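Long-range contacts in beta-lactamase inhibitory protein BLIP-I (PDB 3GMV), which binds and inhibits beta-lactamases, the bacterial enzymes that destroy penicillin-type antibiotics: residues Lys7-Ile11 with Glu22-Gly26; Phe17-Trp21 with Gly37-Leu41; His83-Thr87 with Ala98-Lys102; Phe134-Ser139 with Tyr151-Leu155. All coordinates share one frame. Numbering follows the deposited sequence.

Contact 1: residues Lys7-Ile11 with Glu22-Gly26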
loop_
_atom_site.group_PDB
_atom_site.type_symbol
_atom_site.label_atom_id
_atom_site.label_comp_id
_atom_site.label_asym_id
_atom_site.label_seq_id
_atom_site.Cartn_x
_atom_site.Cartn_y
_atom_site.Cartn_z
ATOM N N LYS A 7 4.115 13.263 -0.353
ATOM C CA LYS A 7 4.224 13.244 1.112
ATOM C C LYS A 7 4.319 11.808 1.641
ATOM O O LYS A 7 5.098 11.509 2.553
ATOM C CB LYS A 7 3.049 14.011 1.760
ATOM C CG LYS A 7 3.153 15.531 1.455
ATOM C CD LYS A 7 1.955 16.348 1.811
ATOM C CE LYS A 7 2.382 17.819 1.745
ATOM N NZ LYS A 7 3.290 18.166 2.883
ATOM N N TYR A 8 3.500 10.924 1.081
ATOM C CA TYR A 8 3.562 9.487 1.401
ATOM C C TYR A 8 4.988 8.947 1.278
ATOM O O TYR A 8 5.460 8.242 2.159
ATOM C CB TYR A 8 2.622 8.703 0.465
ATOM C CG TYR A 8 2.456 7.202 0.745
ATOM C CD1 TYR A 8 1.633 6.749 1.764
ATOM C CD2 TYR A 8 3.092 6.254 -0.060
ATOM C CE1 TYR A 8 1.465 5.345 2.006
ATOM C CE2 TYR A 8 2.906 4.879 0.147
ATOM C CZ TYR A 8 2.104 4.447 1.180
ATOM O OH TYR A 8 1.917 3.083 1.406
ATOM N N GLU A 9 5.662 9.264 0.180
ATOM C CA GLU A 9 7.040 8.806 -0.035
ATOM C C GLU A 9 8.061 9.437 0.924
ATOM O O GLU A 9 9.061 8.805 1.247
ATOM C CB GLU A 9 7.442 9.015 -1.509
ATOM C CG GLU A 9 6.484 8.267 -2.473
ATOM C CD GLU A 9 6.496 8.830 -3.904
ATOM O OE1 GLU A 9 7.357 9.686 -4.222
ATOM O OE2 GLU A 9 5.632 8.423 -4.700
ATOM N N GLN A 10 7.824 10.674 1.350
ATOM C CA GLN A 10 8.717 11.361 2.275
ATOM C C GLN A 10 8.625 10.714 3.666
ATOM O O GLN A 10 9.560 10.838 4.465
ATOM C CB GLN A 10 8.320 12.836 2.376
ATOM C CG GLN A 10 8.714 13.607 1.128
ATOM C CD GLN A 10 7.950 14.879 0.957
ATOM O OE1 GLN A 10 7.490 15.474 1.923
ATOM N NE2 GLN A 10 7.812 15.315 -0.295
ATOM N N ILE A 11 7.480 10.087 3.948
ATOM C CA ILE A 11 7.220 9.438 5.249
ATOM C C ILE A 11 7.949 8.096 5.253
ATOM O O ILE A 11 7.830 7.334 4.290
ATOM C CB ILE A 11 5.707 9.281 5.489
ATOM C CG1 ILE A 11 5.144 10.671 5.823
ATOM C CG2 ILE A 11 5.416 8.336 6.665
ATOM C CD1 ILE A 11 3.615 10.821 5.620
ATOM N N GLU A 22 3.320 15.987 10.677
ATOM C CA GLU A 22 3.805 17.211 10.050
ATOM C C GLU A 22 3.924 17.013 8.532
ATOM O O GLU A 22 3.433 17.831 7.739
ATOM C CB GLU A 22 5.144 17.654 10.670
ATOM C CG GLU A 22 5.857 18.771 9.854
ATOM C CD GLU A 22 5.215 20.137 10.001
ATOM O OE1 GLU A 22 4.463 20.352 10.965
ATOM O OE2 GLU A 22 5.483 21.031 9.164
ATOM N N ILE A 23 4.565 15.935 8.121
ATOM C CA ILE A 23 4.770 15.695 6.689
ATOM C C ILE A 23 3.426 15.491 5.979
ATOM O O ILE A 23 3.200 16.004 4.885
ATOM C CB ILE A 23 5.698 14.490 6.438
ATOM C CG1 ILE A 23 7.140 14.857 6.850
ATOM C CG2 ILE A 23 5.660 14.130 4.967
ATOM C CD1 ILE A 23 8.027 13.612 7.015
ATOM N N GLY A 24 2.527 14.732 6.601
ATOM C CA GLY A 24 1.236 14.463 6.001
ATOM C C GLY A 24 0.379 15.694 5.768
ATOM O O GLY A 24 -0.519 15.656 4.945
ATOM N N GLY A 25 0.619 16.769 6.513
ATOM C CA GLY A 25 -0.216 17.965 6.346
ATOM C C GLY A 25 -0.990 18.395 7.572
ATOM O O GLY A 25 -1.761 19.338 7.496
ATOM N N GLY A 26 -0.774 17.716 8.700
ATOM C CA GLY A 26 -1.347 18.125 9.986
ATOM C C GLY A 26 -2.859 18.098 9.981
ATOM O O GLY A 26 -3.458 17.346 9.236
#

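Contact 2: residues Phe17-Trp21 with Gly37-Leu41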
loop_
_atom_site.group_PDB
_atom_site.type_symbol
_atom_site.label_atom_id
_atom_site.label_comp_id
_atom_site.label_asym_id
_atom_site.label_seq_id
_atom_site.Cartn_x
_atom_site.Cartn_y
_atom_site.Cartn_z
ATOM N N PHE A 17 5.349 9.821 15.417
ATOM C CA PHE A 17 4.011 10.305 15.145
ATOM C C PHE A 17 4.029 11.781 14.720
ATOM O O PHE A 17 3.381 12.160 13.744
ATOM C CB PHE A 17 3.142 10.127 16.418
ATOM C CG PHE A 17 1.707 10.575 16.243
ATOM C CD1 PHE A 17 1.369 11.924 16.354
ATOM C CD2 PHE A 17 0.697 9.640 16.013
ATOM C CE1 PHE A 17 0.071 12.355 16.189
ATOM C CE2 PHE A 17 -0.641 10.062 15.880
ATOM C CZ PHE A 17 -0.952 11.407 15.979
ATOM N N ASP A 18 4.737 12.622 15.467
ATOM C CA ASP A 18 4.728 14.051 15.162
ATOM C C ASP A 18 5.362 14.314 13.798
ATOM O O ASP A 18 4.884 15.170 13.035
ATOM C CB ASP A 18 5.452 14.857 16.246
ATOM C CG ASP A 18 4.624 14.967 17.525
ATOM O OD1 ASP A 18 3.388 14.779 17.423
ATOM O OD2 ASP A 18 5.230 15.206 18.600
ATOM N N GLU A 19 6.435 13.575 13.484
ATOM C CA GLU A 19 7.106 13.766 12.198
ATOM C C GLU A 19 6.164 13.416 11.049
ATOM O O GLU A 19 6.083 14.117 10.036
ATOM C CB GLU A 19 8.398 12.924 12.114
ATOM C CG GLU A 19 9.535 13.675 12.821
ATOM C CD GLU A 19 10.766 12.819 13.056
ATOM O OE1 GLU A 19 10.679 11.579 13.009
ATOM O OE2 GLU A 19 11.840 13.410 13.253
ATOM N N VAL A 20 5.478 12.295 11.190
ATOM C CA VAL A 20 4.557 11.875 10.161
ATOM C C VAL A 20 3.366 12.826 10.024
ATOM O O VAL A 20 2.965 13.161 8.912
ATOM C CB VAL A 20 4.060 10.426 10.452
ATOM C CG1 VAL A 20 2.983 10.061 9.435
ATOM C CG2 VAL A 20 5.250 9.454 10.352
ATOM N N TRP A 21 2.792 13.245 11.158
ATOM C CA TRP A 21 1.689 14.217 11.169
ATOM C C TRP A 21 2.102 15.509 10.427
ATOM O O TRP A 21 1.321 16.041 9.618
ATOM C CB TRP A 21 1.309 14.518 12.627
ATOM C CG TRP A 21 0.095 15.411 12.832
ATOM C CD1 TRP A 21 0.106 16.726 13.132
ATOM C CD2 TRP A 21 -1.272 15.002 12.824
ATOM N NE1 TRP A 21 -1.178 17.188 13.299
ATOM C CE2 TRP A 21 -2.045 16.141 13.111
ATOM C CE3 TRP A 21 -1.919 13.776 12.597
ATOM C CZ2 TRP A 21 -3.438 16.105 13.162
ATOM C CZ3 TRP A 21 -3.275 13.730 12.649
ATOM C CH2 TRP A 21 -4.043 14.901 12.919
ATOM N N GLY A 37 -8.094 5.471 15.821
ATOM C CA GLY A 37 -7.311 5.130 17.017
ATOM C C GLY A 37 -5.987 5.871 17.068
ATOM O O GLY A 37 -5.923 7.021 16.661
ATOM N N ASP A 38 -4.934 5.206 17.559
ATOM C CA ASP A 38 -3.625 5.846 17.732
ATOM C C ASP A 38 -2.957 6.185 16.384
ATOM O O ASP A 38 -1.927 6.871 16.344
ATOM C CB ASP A 38 -2.688 4.938 18.528
ATOM C CG ASP A 38 -3.088 4.828 20.004
ATOM O OD1 ASP A 38 -3.946 5.586 20.457
ATOM O OD2 ASP A 38 -2.525 3.971 20.693
ATOM N N SER A 39 -3.529 5.693 15.287
ATOM C CA SER A 39 -2.917 5.843 13.967
ATOM C C SER A 39 -3.192 7.212 13.332
ATOM O O SER A 39 -3.800 8.081 13.954
ATOM C CB SER A 39 -3.383 4.704 13.065
ATOM O OG SER A 39 -2.905 3.446 13.601
ATOM N N ILE A 40 -2.705 7.422 12.110
ATOM C CA ILE A 40 -3.016 8.661 11.395
ATOM C C ILE A 40 -3.569 8.263 10.067
ATOM O O ILE A 40 -3.043 7.337 9.449
ATOM C CB ILE A 40 -1.699 9.482 11.144
ATOM C CG1 ILE A 40 -1.135 9.993 12.483
ATOM C CG2 ILE A 40 -1.975 10.652 10.209
ATOM C CD1 ILE A 40 0.276 10.614 12.395
ATOM N N LEU A 41 -4.559 9.003 9.565
ATOM C CA LEU A 41 -5.079 8.757 8.221
ATOM C C LEU A 41 -5.167 10.118 7.538
ATOM O O LEU A 41 -5.667 11.079 8.140
ATOM C CB LEU A 41 -6.492 8.174 8.332
ATOM C CG LEU A 41 -7.242 7.746 7.071
ATOM C CD1 LEU A 41 -6.474 6.649 6.385
ATOM C CD2 LEU A 41 -8.645 7.242 7.470
#

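Contact 3: residues His83-Thr87 with Ala98-Lys102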
loop_
_atom_site.group_PDB
_atom_site.type_symbol
_atom_site.label_atom_id
_atom_site.label_comp_id
_atom_site.label_asym_id
_atom_site.label_seq_id
_atom_site.Cartn_x
_atom_site.Cartn_y
_atom_site.Cartn_z
ATOM N N HIS A 83 -2.416 -14.627 -16.260
ATOM C CA HIS A 83 -1.241 -14.306 -15.450
ATOM C C HIS A 83 -1.462 -14.782 -14.022
ATOM O O HIS A 83 -0.574 -15.389 -13.393
ATOM C CB HIS A 83 -1.003 -12.806 -15.319
ATOM C CG HIS A 83 -0.714 -12.087 -16.594
ATOM N ND1 HIS A 83 -1.511 -11.063 -17.052
ATOM C CD2 HIS A 83 0.339 -12.160 -17.444
ATOM C CE1 HIS A 83 -0.982 -10.554 -18.150
ATOM N NE2 HIS A 83 0.142 -11.199 -18.408
ATOM N N TYR A 84 -2.616 -14.423 -13.474
ATOM C CA TYR A 84 -2.941 -14.746 -12.096
ATOM C C TYR A 84 -2.851 -16.256 -11.838
ATOM O O TYR A 84 -2.331 -16.704 -10.796
ATOM C CB TYR A 84 -4.364 -14.214 -11.749
ATOM C CG TYR A 84 -4.720 -14.531 -10.302
ATOM C CD1 TYR A 84 -4.272 -13.709 -9.271
ATOM C CD2 TYR A 84 -5.484 -15.638 -9.988
ATOM C CE1 TYR A 84 -4.582 -13.981 -7.958
ATOM C CE2 TYR A 84 -5.794 -15.930 -8.678
ATOM C CZ TYR A 84 -5.339 -15.113 -7.677
ATOM O OH TYR A 84 -5.643 -15.417 -6.380
ATOM N N ASN A 85 -3.335 -17.039 -12.799
ATOM C CA ASN A 85 -3.327 -18.505 -12.697
ATOM C C ASN A 85 -1.940 -19.125 -12.715
ATOM O O ASN A 85 -1.792 -20.322 -12.416
ATOM C CB ASN A 85 -4.167 -19.126 -13.807
ATOM C CG ASN A 85 -5.640 -18.985 -13.549
ATOM O OD1 ASN A 85 -6.054 -18.739 -12.414
ATOM N ND2 ASN A 85 -6.462 -19.152 -14.602
ATOM N N ARG A 86 -0.928 -18.310 -13.004
ATOM C CA ARG A 86 0.442 -18.782 -12.937
ATOM C C ARG A 86 1.195 -18.197 -11.746
ATOM O O ARG A 86 2.441 -18.168 -11.718
ATOM C CB ARG A 86 1.174 -18.562 -14.274
ATOM C CG ARG A 86 0.610 -19.452 -15.385
ATOM C CD ARG A 86 1.424 -19.281 -16.722
ATOM N NE ARG A 86 1.201 -17.946 -17.290
ATOM C CZ ARG A 86 0.172 -17.598 -18.062
ATOM N NH1 ARG A 86 -0.756 -18.495 -18.383
ATOM N NH2 ARG A 86 0.060 -16.343 -18.522
ATOM N N THR A 87 0.438 -17.787 -10.730
ATOM C CA THR A 87 1.024 -17.430 -9.457
ATOM C C THR A 87 0.581 -18.461 -8.433
ATOM O O THR A 87 -0.453 -19.158 -8.609
ATOM C CB THR A 87 0.625 -16.013 -8.982
ATOM O OG1 THR A 87 -0.806 -15.943 -8.821
ATOM C CG2 THR A 87 1.038 -14.966 -10.037
ATOM N N ALA A 98 7.893 -12.350 -13.167
ATOM C CA ALA A 98 8.032 -13.061 -14.438
ATOM C C ALA A 98 6.677 -13.548 -14.917
ATOM O O ALA A 98 6.480 -13.728 -16.123
ATOM C CB ALA A 98 9.024 -14.263 -14.303
ATOM N N ALA A 99 5.740 -13.758 -13.981
ATOM C CA ALA A 99 4.357 -14.199 -14.337
ATOM C C ALA A 99 3.390 -13.051 -14.589
ATOM O O ALA A 99 2.502 -13.150 -15.437
ATOM C CB ALA A 99 3.789 -15.093 -13.237
ATOM N N VAL A 100 3.566 -11.946 -13.867
ATOM C CA VAL A 100 2.605 -10.849 -13.879
ATOM C C VAL A 100 3.340 -9.601 -14.316
ATOM O O VAL A 100 4.453 -9.357 -13.843
ATOM C CB VAL A 100 2.048 -10.590 -12.428
ATOM C CG1 VAL A 100 1.169 -9.341 -12.381
ATOM C CG2 VAL A 100 1.244 -11.797 -11.917
ATOM N N PRO A 101 2.736 -8.785 -15.186
ATOM C CA PRO A 101 3.499 -7.560 -15.581
ATOM C C PRO A 101 3.479 -6.486 -14.463
ATOM O O PRO A 101 2.405 -5.930 -14.125
ATOM C CB PRO A 101 2.780 -7.081 -16.850
ATOM C CG PRO A 101 1.380 -7.666 -16.758
ATOM C CD PRO A 101 1.498 -8.961 -15.956
ATOM N N LYS A 102 4.651 -6.219 -13.878
ATOM C CA LYS A 102 4.719 -5.293 -12.765
ATOM C C LYS A 102 4.205 -3.901 -13.120
ATOM O O LYS A 102 3.719 -3.167 -12.242
ATOM C CB LYS A 102 6.146 -5.220 -12.186
ATOM C CG LYS A 102 6.160 -4.641 -10.786
ATOM C CD LYS A 102 7.545 -4.736 -10.149
ATOM C CE LYS A 102 7.807 -3.569 -9.214
ATOM N NZ LYS A 102 7.200 -3.780 -7.912
HETATM O O HOH W 1 2.507 -15.048 -17.466
#

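Contact 4: residues Phe134-Ser139 with Tyr151-Leu155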
loop_
_atom_site.group_PDB
_atom_site.type_symbol
_atom_site.label_atom_id
_atom_site.label_comp_id
_atom_site.label_asym_id
_atom_site.label_seq_id
_atom_site.Cartn_x
_atom_site.Cartn_y
_atom_site.Cartn_z
ATOM N N PHE A 134 -12.868 1.008 -9.517
ATOM C CA PHE A 134 -13.233 -0.361 -9.236
ATOM C C PHE A 134 -13.049 -1.276 -10.430
ATOM O O PHE A 134 -13.941 -2.010 -10.782
ATOM C CB PHE A 134 -14.653 -0.416 -8.658
ATOM C CG PHE A 134 -14.737 0.202 -7.282
ATOM C CD1 PHE A 134 -14.090 -0.407 -6.201
ATOM C CD2 PHE A 134 -15.394 1.406 -7.073
ATOM C CE1 PHE A 134 -14.134 0.150 -4.922
ATOM C CE2 PHE A 134 -15.436 1.977 -5.801
ATOM C CZ PHE A 134 -14.811 1.351 -4.728
ATOM N N PRO A 135 -11.851 -1.270 -11.023
ATOM C CA PRO A 135 -11.611 -2.229 -12.093
ATOM C C PRO A 135 -11.438 -3.658 -11.547
ATOM O O PRO A 135 -11.235 -3.834 -10.339
ATOM C CB PRO A 135 -10.298 -1.748 -12.695
ATOM C CG PRO A 135 -9.545 -1.121 -11.518
ATOM C CD PRO A 135 -10.630 -0.553 -10.602
ATOM N N PRO A 136 -11.531 -4.675 -12.421
ATOM C CA PRO A 136 -11.094 -6.016 -12.032
ATOM C C PRO A 136 -9.636 -5.912 -11.565
ATOM O O PRO A 136 -8.918 -5.053 -12.041
ATOM C CB PRO A 136 -11.180 -6.807 -13.344
ATOM C CG PRO A 136 -12.207 -6.019 -14.210
ATOM C CD PRO A 136 -11.881 -4.584 -13.854
ATOM N N SER A 137 -9.208 -6.740 -10.619
ATOM C CA SER A 137 -7.856 -6.566 -10.097
ATOM C C SER A 137 -7.328 -7.848 -9.499
ATOM O O SER A 137 -8.062 -8.806 -9.281
ATOM C CB SER A 137 -7.814 -5.465 -9.027
ATOM O OG SER A 137 -8.540 -5.860 -7.867
ATOM N N ALA A 138 -6.027 -7.845 -9.267
ATOM C CA ALA A 138 -5.416 -8.856 -8.405
ATOM C C ALA A 138 -4.588 -8.160 -7.331
ATOM O O ALA A 138 -4.094 -7.037 -7.534
ATOM C CB ALA A 138 -4.561 -9.819 -9.237
ATOM N N SER A 139 -4.450 -8.823 -6.184
ATOM C CA SER A 139 -3.618 -8.350 -5.083
ATOM C C SER A 139 -2.572 -9.422 -4.803
ATOM O O SER A 139 -2.883 -10.623 -4.779
ATOM C CB SER A 139 -4.459 -8.175 -3.818
ATOM O OG SER A 139 -5.406 -7.125 -4.032
ATOM N N TYR A 151 -4.895 -12.775 -4.369
ATOM C CA TYR A 151 -6.345 -12.714 -4.478
ATOM C C TYR A 151 -6.675 -12.080 -5.819
ATOM O O TYR A 151 -5.924 -11.215 -6.297
ATOM C CB TYR A 151 -6.909 -11.844 -3.347
ATOM C CG TYR A 151 -8.406 -11.887 -3.274
ATOM C CD1 TYR A 151 -9.050 -12.970 -2.668
ATOM C CD2 TYR A 151 -9.180 -10.862 -3.793
ATOM C CE1 TYR A 151 -10.426 -13.020 -2.606
ATOM C CE2 TYR A 151 -10.570 -10.920 -3.720
ATOM C CZ TYR A 151 -11.167 -12.000 -3.123
ATOM O OH TYR A 151 -12.548 -12.036 -3.073
ATOM N N GLN A 152 -7.798 -12.467 -6.425
ATOM C CA GLN A 152 -8.273 -11.740 -7.594
ATOM C C GLN A 152 -9.783 -11.540 -7.594
ATOM O O GLN A 152 -10.534 -12.349 -7.063
ATOM C CB GLN A 152 -7.812 -12.383 -8.911
ATOM C CG GLN A 152 -8.499 -13.698 -9.239
ATOM C CD GLN A 152 -9.840 -13.507 -9.945
ATOM O OE1 GLN A 152 -10.118 -12.457 -10.530
ATOM N NE2 GLN A 152 -10.659 -14.524 -9.896
ATOM N N ARG A 153 -10.205 -10.430 -8.183
ATOM C CA ARG A 153 -11.621 -10.103 -8.282
ATOM C C ARG A 153 -11.946 -9.751 -9.721
ATOM O O ARG A 153 -11.431 -8.776 -10.263
ATOM C CB ARG A 153 -11.921 -8.906 -7.388
ATOM C CG ARG A 153 -11.132 -7.642 -7.832
ATOM C CD ARG A 153 -11.832 -6.327 -7.448
ATOM N NE ARG A 153 -11.225 -5.132 -8.042
ATOM C CZ ARG A 153 -10.683 -4.132 -7.328
ATOM N NH1 ARG A 153 -10.165 -3.063 -7.941
ATOM N NH2 ARG A 153 -10.689 -4.182 -5.993
ATOM N N SER A 154 -12.773 -10.587 -10.347
ATOM C CA SER A 154 -13.362 -10.277 -11.643
ATOM C C SER A 154 -12.412 -10.256 -12.810
ATOM O O SER A 154 -12.764 -9.699 -13.849
ATOM C CB SER A 154 -14.105 -8.925 -11.609
ATOM O OG SER A 154 -15.174 -9.015 -10.687
ATOM N N LEU A 155 -11.226 -10.856 -12.676
ATOM C CA LEU A 155 -10.314 -10.887 -13.819
ATOM C C LEU A 155 -10.885 -11.681 -14.973
ATOM O O LEU A 155 -11.638 -12.637 -14.762
ATOM C CB LEU A 155 -8.959 -11.479 -13.437
ATOM C CG LEU A 155 -8.088 -10.621 -12.521
ATOM C CD1 LEU A 155 -6.804 -11.414 -12.255
ATOM C CD2 LEU A 155 -7.793 -9.226 -13.123
#

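Contact 1: residues Lys7-Ile11 with Glu22-Gly26
Helix 5-10 and helix 17-24 form a helix-loop-helix unit, and this contact brings together their C-terminal ends, the second of which finishes in a Schellman motif. Lys7 points toward the partner, its CA 5.9 Å from that of Gly24. Its long side chain runs alongside the last turn of the other helix, with CB 4.1 Å from Ile23 CG2, so that the aliphatic part packs while the ammonium group goes on to meet a backbone carbonyl near the helix end. A lysine does both jobs at once. Tyr8, on the side of the helix facing away, packs on Phe55 of strand 52-57 and makes a cation-pi contact with Lys66, which holds the helix against the sheet. Gln10 lies at the exposed margin, where its OE1 is 3.8 Å from Ile23 CG2. Ile11, just past the helix, is the buried apolar partner: its CG1 is 3.6 Å from Ile23 CG2, and its CD1 reaches within 4.2 Å of Gly24 N, close against bare backbone. Helix 17-24 ends at Gly25, whose positive phi of 119° would jam a side chain against the preceding carbonyl, a place for glycine. The one hydrogen bond between the segments runs from Lys7 NZ to Ile23 O, at 2.9 Å.

Contact 2: residues Phe17-Trp21 with Gly37-Leu41
Ile40 is the bump in this contact, and the hollow that takes it is made by one face of helix 17-24. Phe17, Val20 and Trp21, spaced three and four residues apart, come to the same side of the helix and surround the tip of the isoleucine as strand 40-43 begins. The floor is Val20, whose CG1 is 4.0 Å from Ile40 CD1. One wall is the ring of Phe17: Ile40 CD1 sits over its face, 3.7 Å from the ring centroid in a CH-pi contact, while Phe17 CE2 comes within 3.4 Å of Ile40 CG1. Trp21 meets the same methyl by its ring edge, with CE3 3.9 Å from Ile40 CD1. Isoleucine suits the place: its beta-branch fits a strand, and its single CD1 methyl reaches in between the Phe17 ring, Val20 and Trp21. At the outer edge of the contact Phe17 faces the turn before the strand, CE2 lying 3.5 Å from Asp38 O. Cys30, disulfide-bonded to Cys42, touches both Trp21 and Ile40, and Phe57 of strand 52-57 adds another aromatic surface beside Phe17, Val20 and Ile40. With no hydrogen bond between the two segments, the helix is held on this margin of the sheet by apolar and CH-pi contacts, so its fit depends on shape.

Contact 3: residues His83-Thr87 with Ala98-Lys102
This is a close, partly buried junction between the C-terminal ends of two short helices, 81-84 and 93-99, in the second helix-loop-helix unit of the chain. His83 and Val100 mark the closest backbone approach, CA to CA 5.4 Å. The imidazole of His83 lies across the start of the chain beyond helix 93-99: Pro101 CD stands over its face, 3.6 Å from the ring centroid, in a CH-pi contact, and His83 CD2 is 3.1 Å from Ala99 O. A flat ring suits this place, since it can lie against proline while its ND1 is hydrogen-bonded to Lys80 N. The small Ala99 lets the backbones draw together, its CB 3.7 Å from Arg86 O. Deeper in, Thr87 CG2 meets Val100 CG2 at 3.7 Å, and both residues rest on Phe140 of strand 137-143. Thr87 ends the type I turn that begins at Tyr84, its N bonding Tyr84 O at 3.0 Å and its OG1 adding a second bond to Tyr84 O at 2.6 Å. At the surface a water accepts from Arg86 NH2 at 3.0 Å and donates to Ala99 O at 2.8 Å; Arg86 NH1 bonds Ser82. Thus apolar contact fills the inside, the CH-pi contact lies nearer the surface, and the polar link runs through one water.

Contact 4: residues Phe134-Ser139 with Tyr151-Leu155
The guanidinium of Arg153 grips the carbonyl of Pro135 with two hydrogen bonds, from NE at 2.6 Å and NH1 at 2.7 Å to Pro135 O. Arginine can do this because two of its N-H groups point the same way, and Pro135 O lies just before the strand starts. Next come the backbone bonds of an antiparallel hairpin. Ser137 N to Arg153 O (3.0 Å) and Arg153 N to Ser137 O (2.9 Å) make one hydrogen-bonded pair, and Ser139 with Tyr151 makes the other; between them lies the non-hydrogen-bonded pair Ala138-Gln152, only 4.1 Å apart at CA. Gln152 OE1 accepts from Leu155 N at 2.9 Å across the turn at Ser154, where phi is positive, and Leu155 packs on the hairpin, its CD1 4.1 Å from Ala138 CB and its CD2 4.2 Å from Pro136 CB. Strand 146-153 is an outermost strand of the sheet, and strand 137-143 pairs inward with strand 122-128. Helix 81-84 covers the face carrying Ala138 and Gln152 through Tyr84, while Ser137, on the opposite face, touches Tyr126.

How the contacts relate
From the N terminus, contact 1 closes the loop between the first two helices. Contact 2 opens within the span that contact 1 closes, at the start of helix 17-24, and closes beyond it on strand 40-43, so the two cross and share this helix; Ile11 CG2 and Val20 CG2 meet at 3.9 Å. Contact 3 closes the corresponding helix-helix loop much later, and contact 4 closes the final hairpin. These follow in series, and Tyr84 joins them by packing on Ala138, Tyr151, Gln152 and Leu155. The centres of contacts 1 and 3 lie about 33 Å apart, on opposite sides of the chain's centre, consistent with the tandem helix-on-sheet repeats of BLIP proteins, united by one antiparallel sheet.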